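Local coordinates for protein argonaute (PDB 5I4A) that uses short guide RNAs with a 5'-hydroxyl end to bind complementary single-stranded DNA or RNA targets and cleave them, with manganese ions preferred for DNA cleavage, at residues Glu76-Lys79 and Glu80-Lys84; Lys89-Tyr92 and Lys93-Lys97; Leu605-Val608 and Ala609-Thr612; Lys618-Tyr621 and Pro622-Ile625. All blocks are in the same frame, centred on the assembly; numbering follows the deposited sequence.

Interaction 1: residues Glu76-Lys79 and Glu80-Lys84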
loop_
_atom_site.group_PDB
_atom_site.type_symbol
_atom_site.label_atom_id
_atom_site.label_comp_id
_atom_site.label_asym_id
_atom_site.label_seq_id
_atom_site.Cartn_x
_atom_site.Cartn_y
_atom_site.Cartn_z
ATOM N N GLU A 76 24.920 27.267 -17.355
ATOM C CA GLU A 76 24.231 26.358 -18.254
ATOM C C GLU A 76 22.731 26.450 -18.019
ATOM O O GLU A 76 22.270 26.631 -16.889
ATOM C CB GLU A 76 24.720 24.917 -18.067
ATOM C CG GLU A 76 26.176 24.720 -18.460
ATOM C CD GLU A 76 26.802 23.508 -17.809
ATOM O OE1 GLU A 76 26.421 23.183 -16.665
ATOM O OE2 GLU A 76 27.677 22.879 -18.440
ATOM N N ILE A 77 21.976 26.327 -19.106
ATOM C CA ILE A 77 20.520 26.382 -19.077
ATOM C C ILE A 77 19.997 25.106 -19.716
ATOM O O ILE A 77 20.287 24.830 -20.887
ATOM C CB ILE A 77 19.983 27.628 -19.798
ATOM C CG1 ILE A 77 20.253 28.875 -18.952
ATOM C CG2 ILE A 77 18.498 27.475 -20.093
ATOM C CD1 ILE A 77 20.676 30.086 -19.750
ATOM N N ILE A 78 19.246 24.324 -18.948
ATOM C CA ILE A 78 18.683 23.062 -19.411
ATOM C C ILE A 78 17.172 23.216 -19.449
ATOM O O ILE A 78 16.539 23.447 -18.411
ATOM C CB ILE A 78 19.091 21.889 -18.507
ATOM C CG1 ILE A 78 20.562 22.008 -18.100
ATOM C CG2 ILE A 78 18.833 20.561 -19.204
ATOM C CD1 ILE A 78 21.534 21.933 -19.261
ATOM N N LYS A 79 16.595 23.099 -20.639
ATOM C CA LYS A 79 15.148 23.172 -20.771
ATOM C C LYS A 79 14.501 21.905 -20.226
ATOM O O LYS A 79 15.069 20.811 -20.300
ATOM C CB LYS A 79 14.756 23.360 -22.233
ATOM C CG LYS A 79 15.364 24.582 -22.872
ATOM C CD LYS A 79 15.246 24.499 -24.373
ATOM C CE LYS A 79 15.567 25.824 -25.020
ATOM N NZ LYS A 79 15.000 25.846 -26.385
ATOM N N GLU A 80 13.298 22.063 -19.671
ATOM C CA GLU A 80 12.534 20.904 -19.222
ATOM C C GLU A 80 12.338 19.904 -20.352
ATOM O O GLU A 80 12.278 18.694 -20.104
ATOM C CB GLU A 80 11.186 21.359 -18.659
ATOM C CG GLU A 80 10.369 20.262 -17.991
ATOM C CD GLU A 80 9.491 19.506 -18.970
ATOM O OE1 GLU A 80 9.288 20.006 -20.097
ATOM O OE2 GLU A 80 9.004 18.412 -18.615
ATOM N N GLU A 81 12.245 20.388 -21.593
ATOM C CA GLU A 81 12.183 19.501 -22.751
ATOM C C GLU A 81 13.358 18.529 -22.768
ATOM O O GLU A 81 13.179 17.318 -22.931
ATOM C CB GLU A 81 12.180 20.318 -24.043
ATOM C CG GLU A 81 10.846 20.916 -24.436
ATOM C CD GLU A 81 10.915 21.596 -25.792
ATOM O OE1 GLU A 81 11.503 22.695 -25.881
ATOM O OE2 GLU A 81 10.396 21.023 -26.773
ATOM N N GLU A 82 14.576 19.053 -22.608
ATOM C CA GLU A 82 15.771 18.238 -22.768
ATOM C C GLU A 82 15.989 17.285 -21.596
ATOM O O GLU A 82 16.767 16.332 -21.729
ATOM C CB GLU A 82 16.994 19.136 -22.931
ATOM C CG GLU A 82 16.679 20.487 -23.560
ATOM C CD GLU A 82 17.907 21.371 -23.702
ATOM O OE1 GLU A 82 18.850 20.972 -24.418
ATOM O OE2 GLU A 82 17.931 22.462 -23.094
ATOM N N ASP A 83 15.324 17.515 -20.460
ATOM C CA ASP A 83 15.581 16.712 -19.269
ATOM C C ASP A 83 14.431 16.978 -18.287
ATOM O O ASP A 83 14.495 17.905 -17.477
ATOM C CB ASP A 83 16.928 17.040 -18.655
ATOM C CG ASP A 83 17.364 16.025 -17.611
ATOM O OD1 ASP A 83 16.502 15.316 -17.060
ATOM O OD2 ASP A 83 18.578 15.951 -17.332
ATOM N N LYS A 84 13.394 16.137 -18.362
ATOM C CA LYS A 84 12.242 16.295 -17.476
ATOM C C LYS A 84 12.605 15.983 -16.030
ATOM O O LYS A 84 12.173 16.687 -15.113
ATOM C CB LYS A 84 11.104 15.396 -17.950
ATOM C CG LYS A 84 10.438 15.853 -19.236
ATOM C CD LYS A 84 9.486 14.792 -19.761
ATOM C CE LYS A 84 8.193 15.406 -20.272
ATOM N NZ LYS A 84 7.284 15.778 -19.152
#
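Lys79, the last residue of strand 74-79, meets Glu82 and Asp83 where the chain leaves extended geometry and curls through one short turn. Residues 80-82 take helical backbone angles without the regular bonds of a helix. The carbonyl oxygen of Lys79 faces into this turn and receives two weak bonds, from Glu82 N at 2.9 Å and from Asp83 N at 3.3 Å, both well bent at the hydrogen.

The firmer link runs the other way. Glu82 reaches back with CG roughly anti to its carbonyl carbon (chi1 -29°, off the staggered position) and the chain extended beyond, and OE2 accepts the backbone N-H of Lys79 at 2.9 Å. That bond is nearly straight (168°) and uses the anti side of the oxygen, 23° out of the carboxylate plane. Main chain and side chain of Glu82 thus grip the same residue, its N by a carboxylate oxygen and its O by an amide. The same OE2 lies 3.3 Å from Lys79 CG, against the root of the lysine chain, whereas Lys79 NZ stays 5.6 Å from Glu82 OE2, too far for a salt bridge. Nearby, Ile78 CG2 rests on Asp83 CB at 4.0 Å. Lys84 NZ bridges to Glu80 OE2 at 3.2 Å, and that oxygen also bonds Tyr144 OH.

The contact lies at the surface of the N-terminal domain. Strand 74-79 is an outermost strand of its four-stranded antiparallel sheet and pairs with strand 16-22; Asp83 then N-caps helix 84-101 through Leu86 N, and Ile78 packs on Leu86 of that helix.

Interaction 2: residues Lys89-Tyr92 and Lys93-Lys97. With nucleotides of chain B.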
loop_
_atom_site.group_PDB
_atom_site.type_symbol
_atom_site.label_atom_id
_atom_site.label_comp_id
_atom_site.label_asym_id
_atom_site.label_seq_id
_atom_site.Cartn_x
_atom_site.Cartn_y
_atom_site.Cartn_z
ATOM N N LYS A 89 13.460 17.118 -10.233
ATOM C CA LYS A 89 14.391 17.029 -9.115
ATOM C C LYS A 89 14.723 18.413 -8.572
ATOM O O LYS A 89 14.705 18.641 -7.356
ATOM C CB LYS A 89 15.661 16.304 -9.557
ATOM C CG LYS A 89 16.825 16.426 -8.592
ATOM C CD LYS A 89 18.094 15.860 -9.206
ATOM C CE LYS A 89 19.279 15.997 -8.263
ATOM N NZ LYS A 89 20.515 15.422 -8.860
ATOM N N THR A 90 15.013 19.356 -9.470
ATOM C CA THR A 90 15.354 20.713 -9.052
ATOM C C THR A 90 14.183 21.386 -8.348
ATOM O O THR A 90 14.365 22.059 -7.327
ATOM C CB THR A 90 15.788 21.533 -10.263
ATOM O OG1 THR A 90 16.829 20.838 -10.963
ATOM C CG2 THR A 90 16.294 22.899 -9.830
ATOM N N LEU A 91 12.972 21.218 -8.882
ATOM C CA LEU A 91 11.800 21.836 -8.271
ATOM C C LEU A 91 11.524 21.250 -6.890
ATOM O O LEU A 91 11.155 21.978 -5.960
ATOM C CB LEU A 91 10.592 21.660 -9.188
ATOM C CG LEU A 91 9.326 22.464 -8.898
ATOM C CD1 LEU A 91 9.634 23.946 -8.818
ATOM C CD2 LEU A 91 8.297 22.192 -9.979
ATOM N N TYR A 92 11.703 19.934 -6.736
ATOM C CA TYR A 92 11.543 19.302 -5.429
ATOM C C TYR A 92 12.517 19.883 -4.412
ATOM O O TYR A 92 12.135 20.212 -3.283
ATOM C CB TYR A 92 11.736 17.791 -5.554
ATOM C CG TYR A 92 10.451 17.006 -5.691
ATOM C CD1 TYR A 92 9.429 17.139 -4.761
ATOM C CD2 TYR A 92 10.262 16.134 -6.753
ATOM C CE1 TYR A 92 8.253 16.420 -4.885
ATOM C CE2 TYR A 92 9.092 15.412 -6.886
ATOM C CZ TYR A 92 8.091 15.557 -5.949
ATOM O OH TYR A 92 6.925 14.839 -6.084
ATOM N N LYS A 93 13.789 20.009 -4.796
ATOM C CA LYS A 93 14.777 20.583 -3.890
ATOM C C LYS A 93 14.472 22.041 -3.590
ATOM O O LYS A 93 14.718 22.511 -2.472
ATOM C CB LYS A 93 16.179 20.441 -4.486
ATOM C CG LYS A 93 16.624 18.999 -4.684
ATOM C CD LYS A 93 17.935 18.926 -5.450
ATOM C CE LYS A 93 19.053 19.636 -4.708
ATOM N NZ LYS A 93 20.325 19.601 -5.482
ATOM N N TYR A 94 13.928 22.767 -4.566
ATOM C CA TYR A 94 13.608 24.172 -4.342
ATOM C C TYR A 94 12.445 24.325 -3.371
ATOM O O TYR A 94 12.441 25.239 -2.538
ATOM C CB TYR A 94 13.294 24.862 -5.666
ATOM C CG TYR A 94 12.994 26.327 -5.493
ATOM C CD1 TYR A 94 13.932 27.176 -4.927
ATOM C CD2 TYR A 94 11.775 26.860 -5.883
ATOM C CE1 TYR A 94 13.668 28.516 -4.756
ATOM C CE2 TYR A 94 11.501 28.204 -5.716
ATOM C CZ TYR A 94 12.453 29.025 -5.151
ATOM O OH TYR A 94 12.196 30.363 -4.980
ATOM N N ILE A 95 11.447 23.443 -3.467
ATOM C CA ILE A 95 10.330 23.477 -2.527
ATOM C C ILE A 95 10.813 23.158 -1.122
ATOM O O ILE A 95 10.419 23.811 -0.147
ATOM C CB ILE A 95 9.226 22.506 -2.985
ATOM C CG1 ILE A 95 8.508 23.073 -4.211
ATOM C CG2 ILE A 95 8.243 22.220 -1.850
ATOM C CD1 ILE A 95 7.965 22.011 -5.130
ATOM N N LYS A 96 11.680 22.152 -0.997
ATOM C CA LYS A 96 12.241 21.797 0.301
ATOM C C LYS A 96 12.964 22.980 0.931
ATOM O O LYS A 96 12.790 23.265 2.123
ATOM C CB LYS A 96 13.186 20.607 0.142
ATOM C CG LYS A 96 13.856 20.150 1.422
ATOM C CD LYS A 96 14.793 18.988 1.141
ATOM C CE LYS A 96 15.357 18.407 2.419
ATOM N NZ LYS A 96 16.174 17.198 2.142
ATOM N N LYS A 97 13.781 23.683 0.143
ATOM C CA LYS A 97 14.514 24.832 0.669
ATOM C C LYS A 97 13.565 25.885 1.222
ATOM O O LYS A 97 13.784 26.421 2.314
ATOM C CB LYS A 97 15.401 25.442 -0.416
ATOM C CG LYS A 97 15.852 26.854 -0.077
ATOM C CD LYS A 97 16.693 27.475 -1.176
ATOM C CE LYS A 97 17.033 28.921 -0.832
ATOM N NZ LYS A 97 17.611 29.036 0.540
ATOM P P A B 11 8.407 11.457 -6.802
ATOM O OP1 A B 11 8.312 11.847 -5.374
ATOM O OP2 A B 11 7.768 12.301 -7.845
ATOM O "O5'" A B 11 9.953 11.313 -7.145
ATOM C "C5'" A B 11 10.405 11.226 -8.486
ATOM C "C4'" A B 11 11.873 11.534 -8.571
ATOM O "O4'" A B 11 12.076 12.942 -8.280
ATOM C "C3'" A B 11 12.730 10.800 -7.549
ATOM O "O3'" A B 11 13.126 9.493 -7.954
ATOM C "C2'" A B 11 13.888 11.762 -7.310
ATOM O "O2'" A B 11 14.868 11.666 -8.334
ATOM C "C1'" A B 11 13.189 13.110 -7.431
ATOM N N9 A B 11 12.701 13.588 -6.125
ATOM C C8 A B 11 11.517 13.309 -5.480
ATOM N N7 A B 11 11.397 13.910 -4.319
ATOM C C5 A B 11 12.586 14.627 -4.202
ATOM C C6 A B 11 13.099 15.478 -3.209
ATOM N N6 A B 11 12.450 15.776 -2.074
ATOM N N1 A B 11 14.314 16.021 -3.422
ATOM C C2 A B 11 14.978 15.738 -4.550
ATOM N N3 A B 11 14.604 14.955 -5.554
ATOM C C4 A B 11 13.391 14.431 -5.307
#
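Tyr92 and Lys93, neighbours on helix 84-101, both touch A11 of the guide RNA (chain B), from the same side of its base. The tyrosine lays one ring face against the purine, with A11 N7 3.4 Å above the plane and over its centre; Tyr92 CD2 comes within 3.3 Å of A11 C8. Lys93 touches the six-membered part of the base with its aliphatic chain, CG lying 3.7 Å from A11 C2. One turn back, Lys89 runs alongside Lys93 and points the same way, its CG 4.2 Å from Lys93 CD. The bend in Lys93 at chi3 (61°) turns its amino end aside to Lys43 O, and Lys89 NZ stays 5.4 Å from Lys93 NZ. On another flank Leu91 CG meets Ile95 CD1 at 4.0 Å, the two chains angled across each other beside Ile137. Beneath these groups run ordinary i to i+4 bonds, such as Lys96 N to Tyr92 O.

Tyr92 OH donates to phosphate oxygen OP2 of A11 at 3.2 Å and also bonds the backbone N of Ile137, so one residue holds both base and phosphate of the same nucleotide. An alanine here is likely to leave that phosphate oxygen without its hydroxyl donor and the purine without the aromatic ring against it. Ring-face packing and an uncharged hydroxyl donor make this contact, while the positive charges of Lys89 and Lys93 would probably favour the polyanionic guide at longer range.

Interaction 3: residues Leu605-Val608 and Ala609-Thr612. With nucleotides of chain B.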
loop_
_atom_site.group_PDB
_atom_site.type_symbol
_atom_site.label_atom_id
_atom_site.label_comp_id
_atom_site.label_asym_id
_atom_site.label_seq_id
_atom_site.Cartn_x
_atom_site.Cartn_y
_atom_site.Cartn_z
ATOM N N LEU A 605 -11.582 -4.593 -11.204
ATOM C CA LEU A 605 -10.670 -5.596 -10.664
ATOM C C LEU A 605 -10.539 -5.498 -9.149
ATOM O O LEU A 605 -10.184 -6.488 -8.496
ATOM C CB LEU A 605 -9.293 -5.466 -11.313
ATOM C CG LEU A 605 -9.165 -6.052 -12.721
ATOM C CD1 LEU A 605 -7.763 -5.826 -13.259
ATOM C CD2 LEU A 605 -9.510 -7.534 -12.700
ATOM N N THR A 606 -10.802 -4.325 -8.569
ATOM C CA THR A 606 -10.778 -4.206 -7.115
ATOM C C THR A 606 -11.943 -4.928 -6.448
ATOM O O THR A 606 -11.960 -5.040 -5.217
ATOM C CB THR A 606 -10.788 -2.732 -6.694
ATOM O OG1 THR A 606 -12.116 -2.205 -6.814
ATOM C CG2 THR A 606 -9.842 -1.915 -7.571
ATOM N N ARG A 607 -12.911 -5.420 -7.224
ATOM C CA ARG A 607 -14.090 -6.072 -6.677
ATOM C C ARG A 607 -14.325 -7.478 -7.208
ATOM O O ARG A 607 -15.318 -8.102 -6.822
ATOM C CB ARG A 607 -15.346 -5.233 -6.959
ATOM C CG ARG A 607 -15.299 -3.814 -6.422
ATOM C CD ARG A 607 -15.426 -3.774 -4.904
ATOM N NE ARG A 607 -15.713 -2.422 -4.441
ATOM C CZ ARG A 607 -16.938 -1.913 -4.349
ATOM N NH1 ARG A 607 -17.991 -2.652 -4.678
ATOM N NH2 ARG A 607 -17.111 -0.666 -3.928
ATOM N N VAL A 608 -13.459 -7.996 -8.086
ATOM C CA VAL A 608 -13.664 -9.338 -8.622
ATOM C C VAL A 608 -13.480 -10.417 -7.570
ATOM O O VAL A 608 -13.763 -11.590 -7.839
ATOM C CB VAL A 608 -12.724 -9.618 -9.813
ATOM C CG1 VAL A 608 -13.008 -8.654 -10.946
ATOM C CG2 VAL A 608 -11.273 -9.533 -9.377
ATOM N N ALA A 609 -13.011 -10.050 -6.380
ATOM C CA ALA A 609 -12.957 -10.965 -5.252
ATOM C C ALA A 609 -13.120 -10.157 -3.974
ATOM O O ALA A 609 -12.860 -8.951 -3.941
ATOM C CB ALA A 609 -11.649 -11.763 -5.222
ATOM N N HIS A 610 -13.569 -10.839 -2.926
ATOM C CA HIS A 610 -13.675 -10.275 -1.591
ATOM C C HIS A 610 -13.025 -11.227 -0.600
ATOM O O HIS A 610 -13.162 -12.447 -0.723
ATOM C CB HIS A 610 -15.143 -10.035 -1.181
ATOM C CG HIS A 610 -15.716 -8.745 -1.685
ATOM N ND1 HIS A 610 -15.892 -7.643 -0.876
ATOM C CD2 HIS A 610 -16.159 -8.385 -2.912
ATOM C CE1 HIS A 610 -16.416 -6.658 -1.584
ATOM N NE2 HIS A 610 -16.586 -7.081 -2.823
ATOM N N SER A 611 -12.305 -10.666 0.372
ATOM C CA SER A 611 -11.861 -11.468 1.508
ATOM C C SER A 611 -13.045 -11.829 2.396
ATOM O O SER A 611 -13.210 -12.987 2.797
ATOM C CB SER A 611 -10.796 -10.711 2.300
ATOM O OG SER A 611 -10.710 -11.207 3.623
ATOM N N THR A 612 -13.905 -10.855 2.652
ATOM C CA THR A 612 -15.180 -11.046 3.313
ATOM C C THR A 612 -16.161 -10.111 2.600
ATOM O O THR A 612 -15.745 -9.202 1.966
ATOM C CB THR A 612 -15.249 -10.783 4.814
ATOM O OG1 THR A 612 -15.289 -9.389 5.049
ATOM C CG2 THR A 612 -14.094 -11.423 5.556
ATOM P P U B 3 -9.077 -13.491 7.605
ATOM O OP1 U B 3 -8.307 -14.091 6.486
ATOM O OP2 U B 3 -8.349 -12.885 8.745
ATOM O "O5'" U B 3 -10.032 -12.381 6.990
ATOM C "C5'" U B 3 -9.679 -11.013 7.049
ATOM C "C4'" U B 3 -10.840 -10.131 6.678
ATOM O "O4'" U B 3 -11.806 -10.098 7.762
ATOM C "C3'" U B 3 -10.489 -8.674 6.440
ATOM O "O3'" U B 3 -10.022 -8.447 5.124
ATOM C "C2'" U B 3 -11.792 -7.953 6.745
ATOM O "O2'" U B 3 -12.677 -8.035 5.643
ATOM C "C1'" U B 3 -12.349 -8.802 7.888
ATOM N N1 U B 3 -11.953 -8.265 9.209
ATOM C C2 U B 3 -12.502 -7.064 9.627
ATOM O O2 U B 3 -13.304 -6.421 8.972
ATOM N N3 U B 3 -12.073 -6.638 10.859
ATOM C C4 U B 3 -11.179 -7.270 11.693
ATOM O O4 U B 3 -10.897 -6.756 12.776
ATOM C C5 U B 3 -10.657 -8.502 11.190
ATOM C C6 U B 3 -11.054 -8.944 9.994
HETATM O O HOH W 1 -13.121 -6.331 -3.012
#
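Water 1 joins the two segments by giving one hydrogen to each of two backbone oxygens, Thr606 O and Ala609 O, both at 2.8 Å. It thereby serves two buried carbonyls that lie 4.2 Å apart, O to O, in an irregular turn. The same water sits 3.5 Å above the His610 ring, over its centre. Arg607 crosses the imidazole at a slant, with CD 4.1 Å from His610 NE2 and the guanidinium and ring planes 67° apart. Arg607 NH1 and His610 NE2 do not meet directly; Tyr271 OH bonds both. At ND1 the ring bonds the backbone oxygens of Thr615 and, weakly, Thr612; with both nitrogens engaged, its rotation is probably limited.

Beyond the histidine the chain reaches nucleotide U3 of the guide RNA (chain B). Thr612 has OG1 between its backbone N and carbonyl carbon (chi1 77°), a rotamer that brings the hydroxyl to U3 O2' at 3.0 Å and leaves CG2 3.4 Å from U3 O4'. Contact with a 2'-hydroxyl is a feature only an RNA guide can offer. A valine in its place would probably leave that ribose hydroxyl without its threonine partner and Tyr614 N without its side-chain acceptor.

These residues follow helix 595-605 in the PIWI domain. Val608 and Ala609 pack on Tyr621 of helix 621-631, Arg607 and Val608 touch strand 433-434, and His610 and Thr612 lean on helix 412-424.

Interaction 4: residues Lys618-Tyr621 and Pro622-Ile625. With nucleotides of chain B.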
loop_
_atom_site.group_PDB
_atom_site.type_symbol
_atom_site.label_atom_id
_atom_site.label_comp_id
_atom_site.label_asym_id
_atom_site.label_seq_id
_atom_site.Cartn_x
_atom_site.Cartn_y
_atom_site.Cartn_z
ATOM N N LYS A 618 -8.790 -2.448 -2.086
ATOM C CA LYS A 618 -8.482 -1.105 -2.560
ATOM C C LYS A 618 -7.732 -1.098 -3.883
ATOM O O LYS A 618 -7.929 -0.184 -4.691
ATOM C CB LYS A 618 -7.660 -0.352 -1.508
ATOM C CG LYS A 618 -8.449 -0.015 -0.255
ATOM C CD LYS A 618 -7.559 0.071 0.969
ATOM C CE LYS A 618 -8.395 0.304 2.217
ATOM N NZ LYS A 618 -7.696 -0.130 3.459
ATOM N N LEU A 619 -6.898 -2.095 -4.125
ATOM C CA LEU A 619 -6.122 -2.232 -5.342
ATOM C C LEU A 619 -6.728 -3.304 -6.238
ATOM O O LEU A 619 -7.468 -4.174 -5.766
ATOM C CB LEU A 619 -4.671 -2.601 -5.006
ATOM C CG LEU A 619 -3.936 -1.558 -4.161
ATOM C CD1 LEU A 619 -2.593 -2.084 -3.677
ATOM C CD2 LEU A 619 -3.762 -0.275 -4.953
ATOM N N PRO A 620 -6.446 -3.269 -7.543
ATOM C CA PRO A 620 -6.903 -4.355 -8.415
ATOM C C PRO A 620 -6.382 -5.686 -7.904
ATOM O O PRO A 620 -5.247 -5.785 -7.436
ATOM C CB PRO A 620 -6.309 -3.994 -9.783
ATOM C CG PRO A 620 -5.219 -3.013 -9.492
ATOM C CD PRO A 620 -5.675 -2.258 -8.286
ATOM N N TYR A 621 -7.239 -6.703 -7.975
ATOM C CA TYR A 621 -6.942 -7.993 -7.356
ATOM C C TYR A 621 -5.583 -8.568 -7.746
ATOM O O TYR A 621 -4.857 -9.013 -6.841
ATOM C CB TYR A 621 -8.082 -8.972 -7.676
ATOM C CG TYR A 621 -8.099 -10.231 -6.835
ATOM C CD1 TYR A 621 -7.864 -10.184 -5.465
ATOM C CD2 TYR A 621 -8.374 -11.463 -7.410
ATOM C CE1 TYR A 621 -7.886 -11.337 -4.698
ATOM C CE2 TYR A 621 -8.402 -12.615 -6.655
ATOM C CZ TYR A 621 -8.159 -12.550 -5.300
ATOM O OH TYR A 621 -8.188 -13.704 -4.554
ATOM N N PRO A 622 -5.164 -8.577 -9.020
ATOM C CA PRO A 622 -3.804 -9.067 -9.315
ATOM C C PRO A 622 -2.712 -8.303 -8.583
ATOM O O PRO A 622 -1.743 -8.916 -8.118
ATOM C CB PRO A 622 -3.698 -8.907 -10.839
ATOM C CG PRO A 622 -4.778 -7.952 -11.218
ATOM C CD PRO A 622 -5.886 -8.218 -10.254
ATOM N N LEU A 623 -2.842 -6.980 -8.464
ATOM C CA LEU A 623 -1.860 -6.207 -7.708
ATOM C C LEU A 623 -1.976 -6.474 -6.217
ATOM O O LEU A 623 -0.961 -6.539 -5.512
ATOM C CB LEU A 623 -2.031 -4.715 -7.988
ATOM C CG LEU A 623 -1.269 -4.125 -9.170
ATOM C CD1 LEU A 623 -1.308 -2.616 -9.076
ATOM C CD2 LEU A 623 0.163 -4.626 -9.188
ATOM N N HIS A 624 -3.206 -6.604 -5.715
ATOM C CA HIS A 624 -3.400 -6.966 -4.313
ATOM C C HIS A 624 -2.691 -8.273 -3.984
ATOM O O HIS A 624 -2.025 -8.388 -2.947
ATOM C CB HIS A 624 -4.891 -7.073 -4.006
ATOM C CG HIS A 624 -5.188 -7.538 -2.616
ATOM N ND1 HIS A 624 -5.282 -6.674 -1.546
ATOM C CD2 HIS A 624 -5.397 -8.779 -2.117
ATOM C CE1 HIS A 624 -5.543 -7.361 -0.449
ATOM N NE2 HIS A 624 -5.618 -8.642 -0.768
ATOM N N ILE A 625 -2.814 -9.266 -4.862
ATOM C CA ILE A 625 -2.142 -10.543 -4.648
ATOM C C ILE A 625 -0.630 -10.364 -4.690
ATOM O O ILE A 625 0.096 -10.855 -3.816
ATOM C CB ILE A 625 -2.613 -11.573 -5.690
ATOM C CG1 ILE A 625 -4.126 -11.782 -5.599
ATOM C CG2 ILE A 625 -1.875 -12.881 -5.504
ATOM C CD1 ILE A 625 -4.743 -12.315 -6.877
ATOM P P C B 5 -6.325 -2.471 5.728
ATOM O OP1 C B 5 -6.168 -1.452 4.660
ATOM O OP2 C B 5 -5.642 -3.781 5.586
ATOM O "O5'" C B 5 -5.858 -1.819 7.107
ATOM C "C5'" C B 5 -6.455 -0.625 7.599
ATOM C "C4'" C B 5 -6.190 -0.446 9.075
ATOM O "O4'" C B 5 -6.603 -1.633 9.790
ATOM C "C3'" C B 5 -4.732 -0.248 9.459
ATOM O "O3'" C B 5 -4.365 1.117 9.384
ATOM C "C2'" C B 5 -4.651 -0.802 10.883
ATOM O "O2'" C B 5 -4.970 0.202 11.835
ATOM C "C1'" C B 5 -5.761 -1.860 10.894
ATOM N N1 C B 5 -5.270 -3.258 10.842
ATOM C C2 C B 5 -4.786 -3.860 12.008
ATOM O O2 C B 5 -4.746 -3.199 13.057
ATOM N N3 C B 5 -4.360 -5.146 11.966
ATOM C C4 C B 5 -4.415 -5.833 10.824
ATOM N N4 C B 5 -3.984 -7.098 10.833
ATOM C C5 C B 5 -4.916 -5.251 9.624
ATOM C C6 C B 5 -5.334 -3.979 9.680
HETATM O O HOH W 2 -6.074 -3.763 -1.663
#
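Tyr621 sends CG anti to its backbone N (chi1 -166°), and Ile625, one helical turn later, sets CG1 anti to its carbonyl carbon (chi1 -59°); these torsions, with the Ile625 chain extended to CD1, bring the isoleucine tip over the tyrosine ring. Ile625 CD1 stands 3.6 Å from the ring centroid and only 8° off the normal, a CH-pi contact made squarely over the face. The methyl is almost equidistant from the ring carbons, with Tyr621 CE2 at 3.7 Å.

Pro620 occupies the N-cap position of helix 621-631. Its carbonyl oxygen accepts His624 N at 2.8 Å with the donor in the carbonyl plane, and, one residue on, Tyr621 O takes Ile625 N at 2.9 Å. Pro622, lacking an N-H, stands in the first turn, where no such donor is needed. The Pro620 ring lies alongside Leu623, both pointing the same way, with CG 3.9 Å from Leu623 CB. On the polar side, water 2 spans from Lys618 N to His624 ND1, 3.0 Å from each, linking the incoming loop to the helix. The His624 ring also meets that of Tyr617.

Helix 621-631 carries Asn627, an inferred active-site residue and manganese ligand, and Leu619 packs close to its side chain. The helix start is seated on the RNase H-like sheet of the PIWI domain: Pro620, Pro622 and Leu623 rest on Leu517 of strand 513-519, whereas Tyr621 and Ile625 pack on Val466 of strand 458-466 and Ile472 of strand 472-482.

All four contacts are local and follow one another in series along the chain, none nesting or crossing. Interaction 1 closes the short turn between strand 74-79 and helix 84-101, and interaction 2 lies further along that helix, with centres 16 Å apart; both belong to the N-terminal domain. Some five hundred residues later, interactions 3 and 4 shape the PIWI-domain connection from helix 595-605 into helix 621-631. These two touch: Leu605 O probably accepts Tyr621 N at 3.0 Å, and Thr606 CG2 packs on Pro620 N. Interactions 2 and 3 lie on opposite sides of the chain's centre, about 40 Å apart between centres, yet each contacts the same guide RNA.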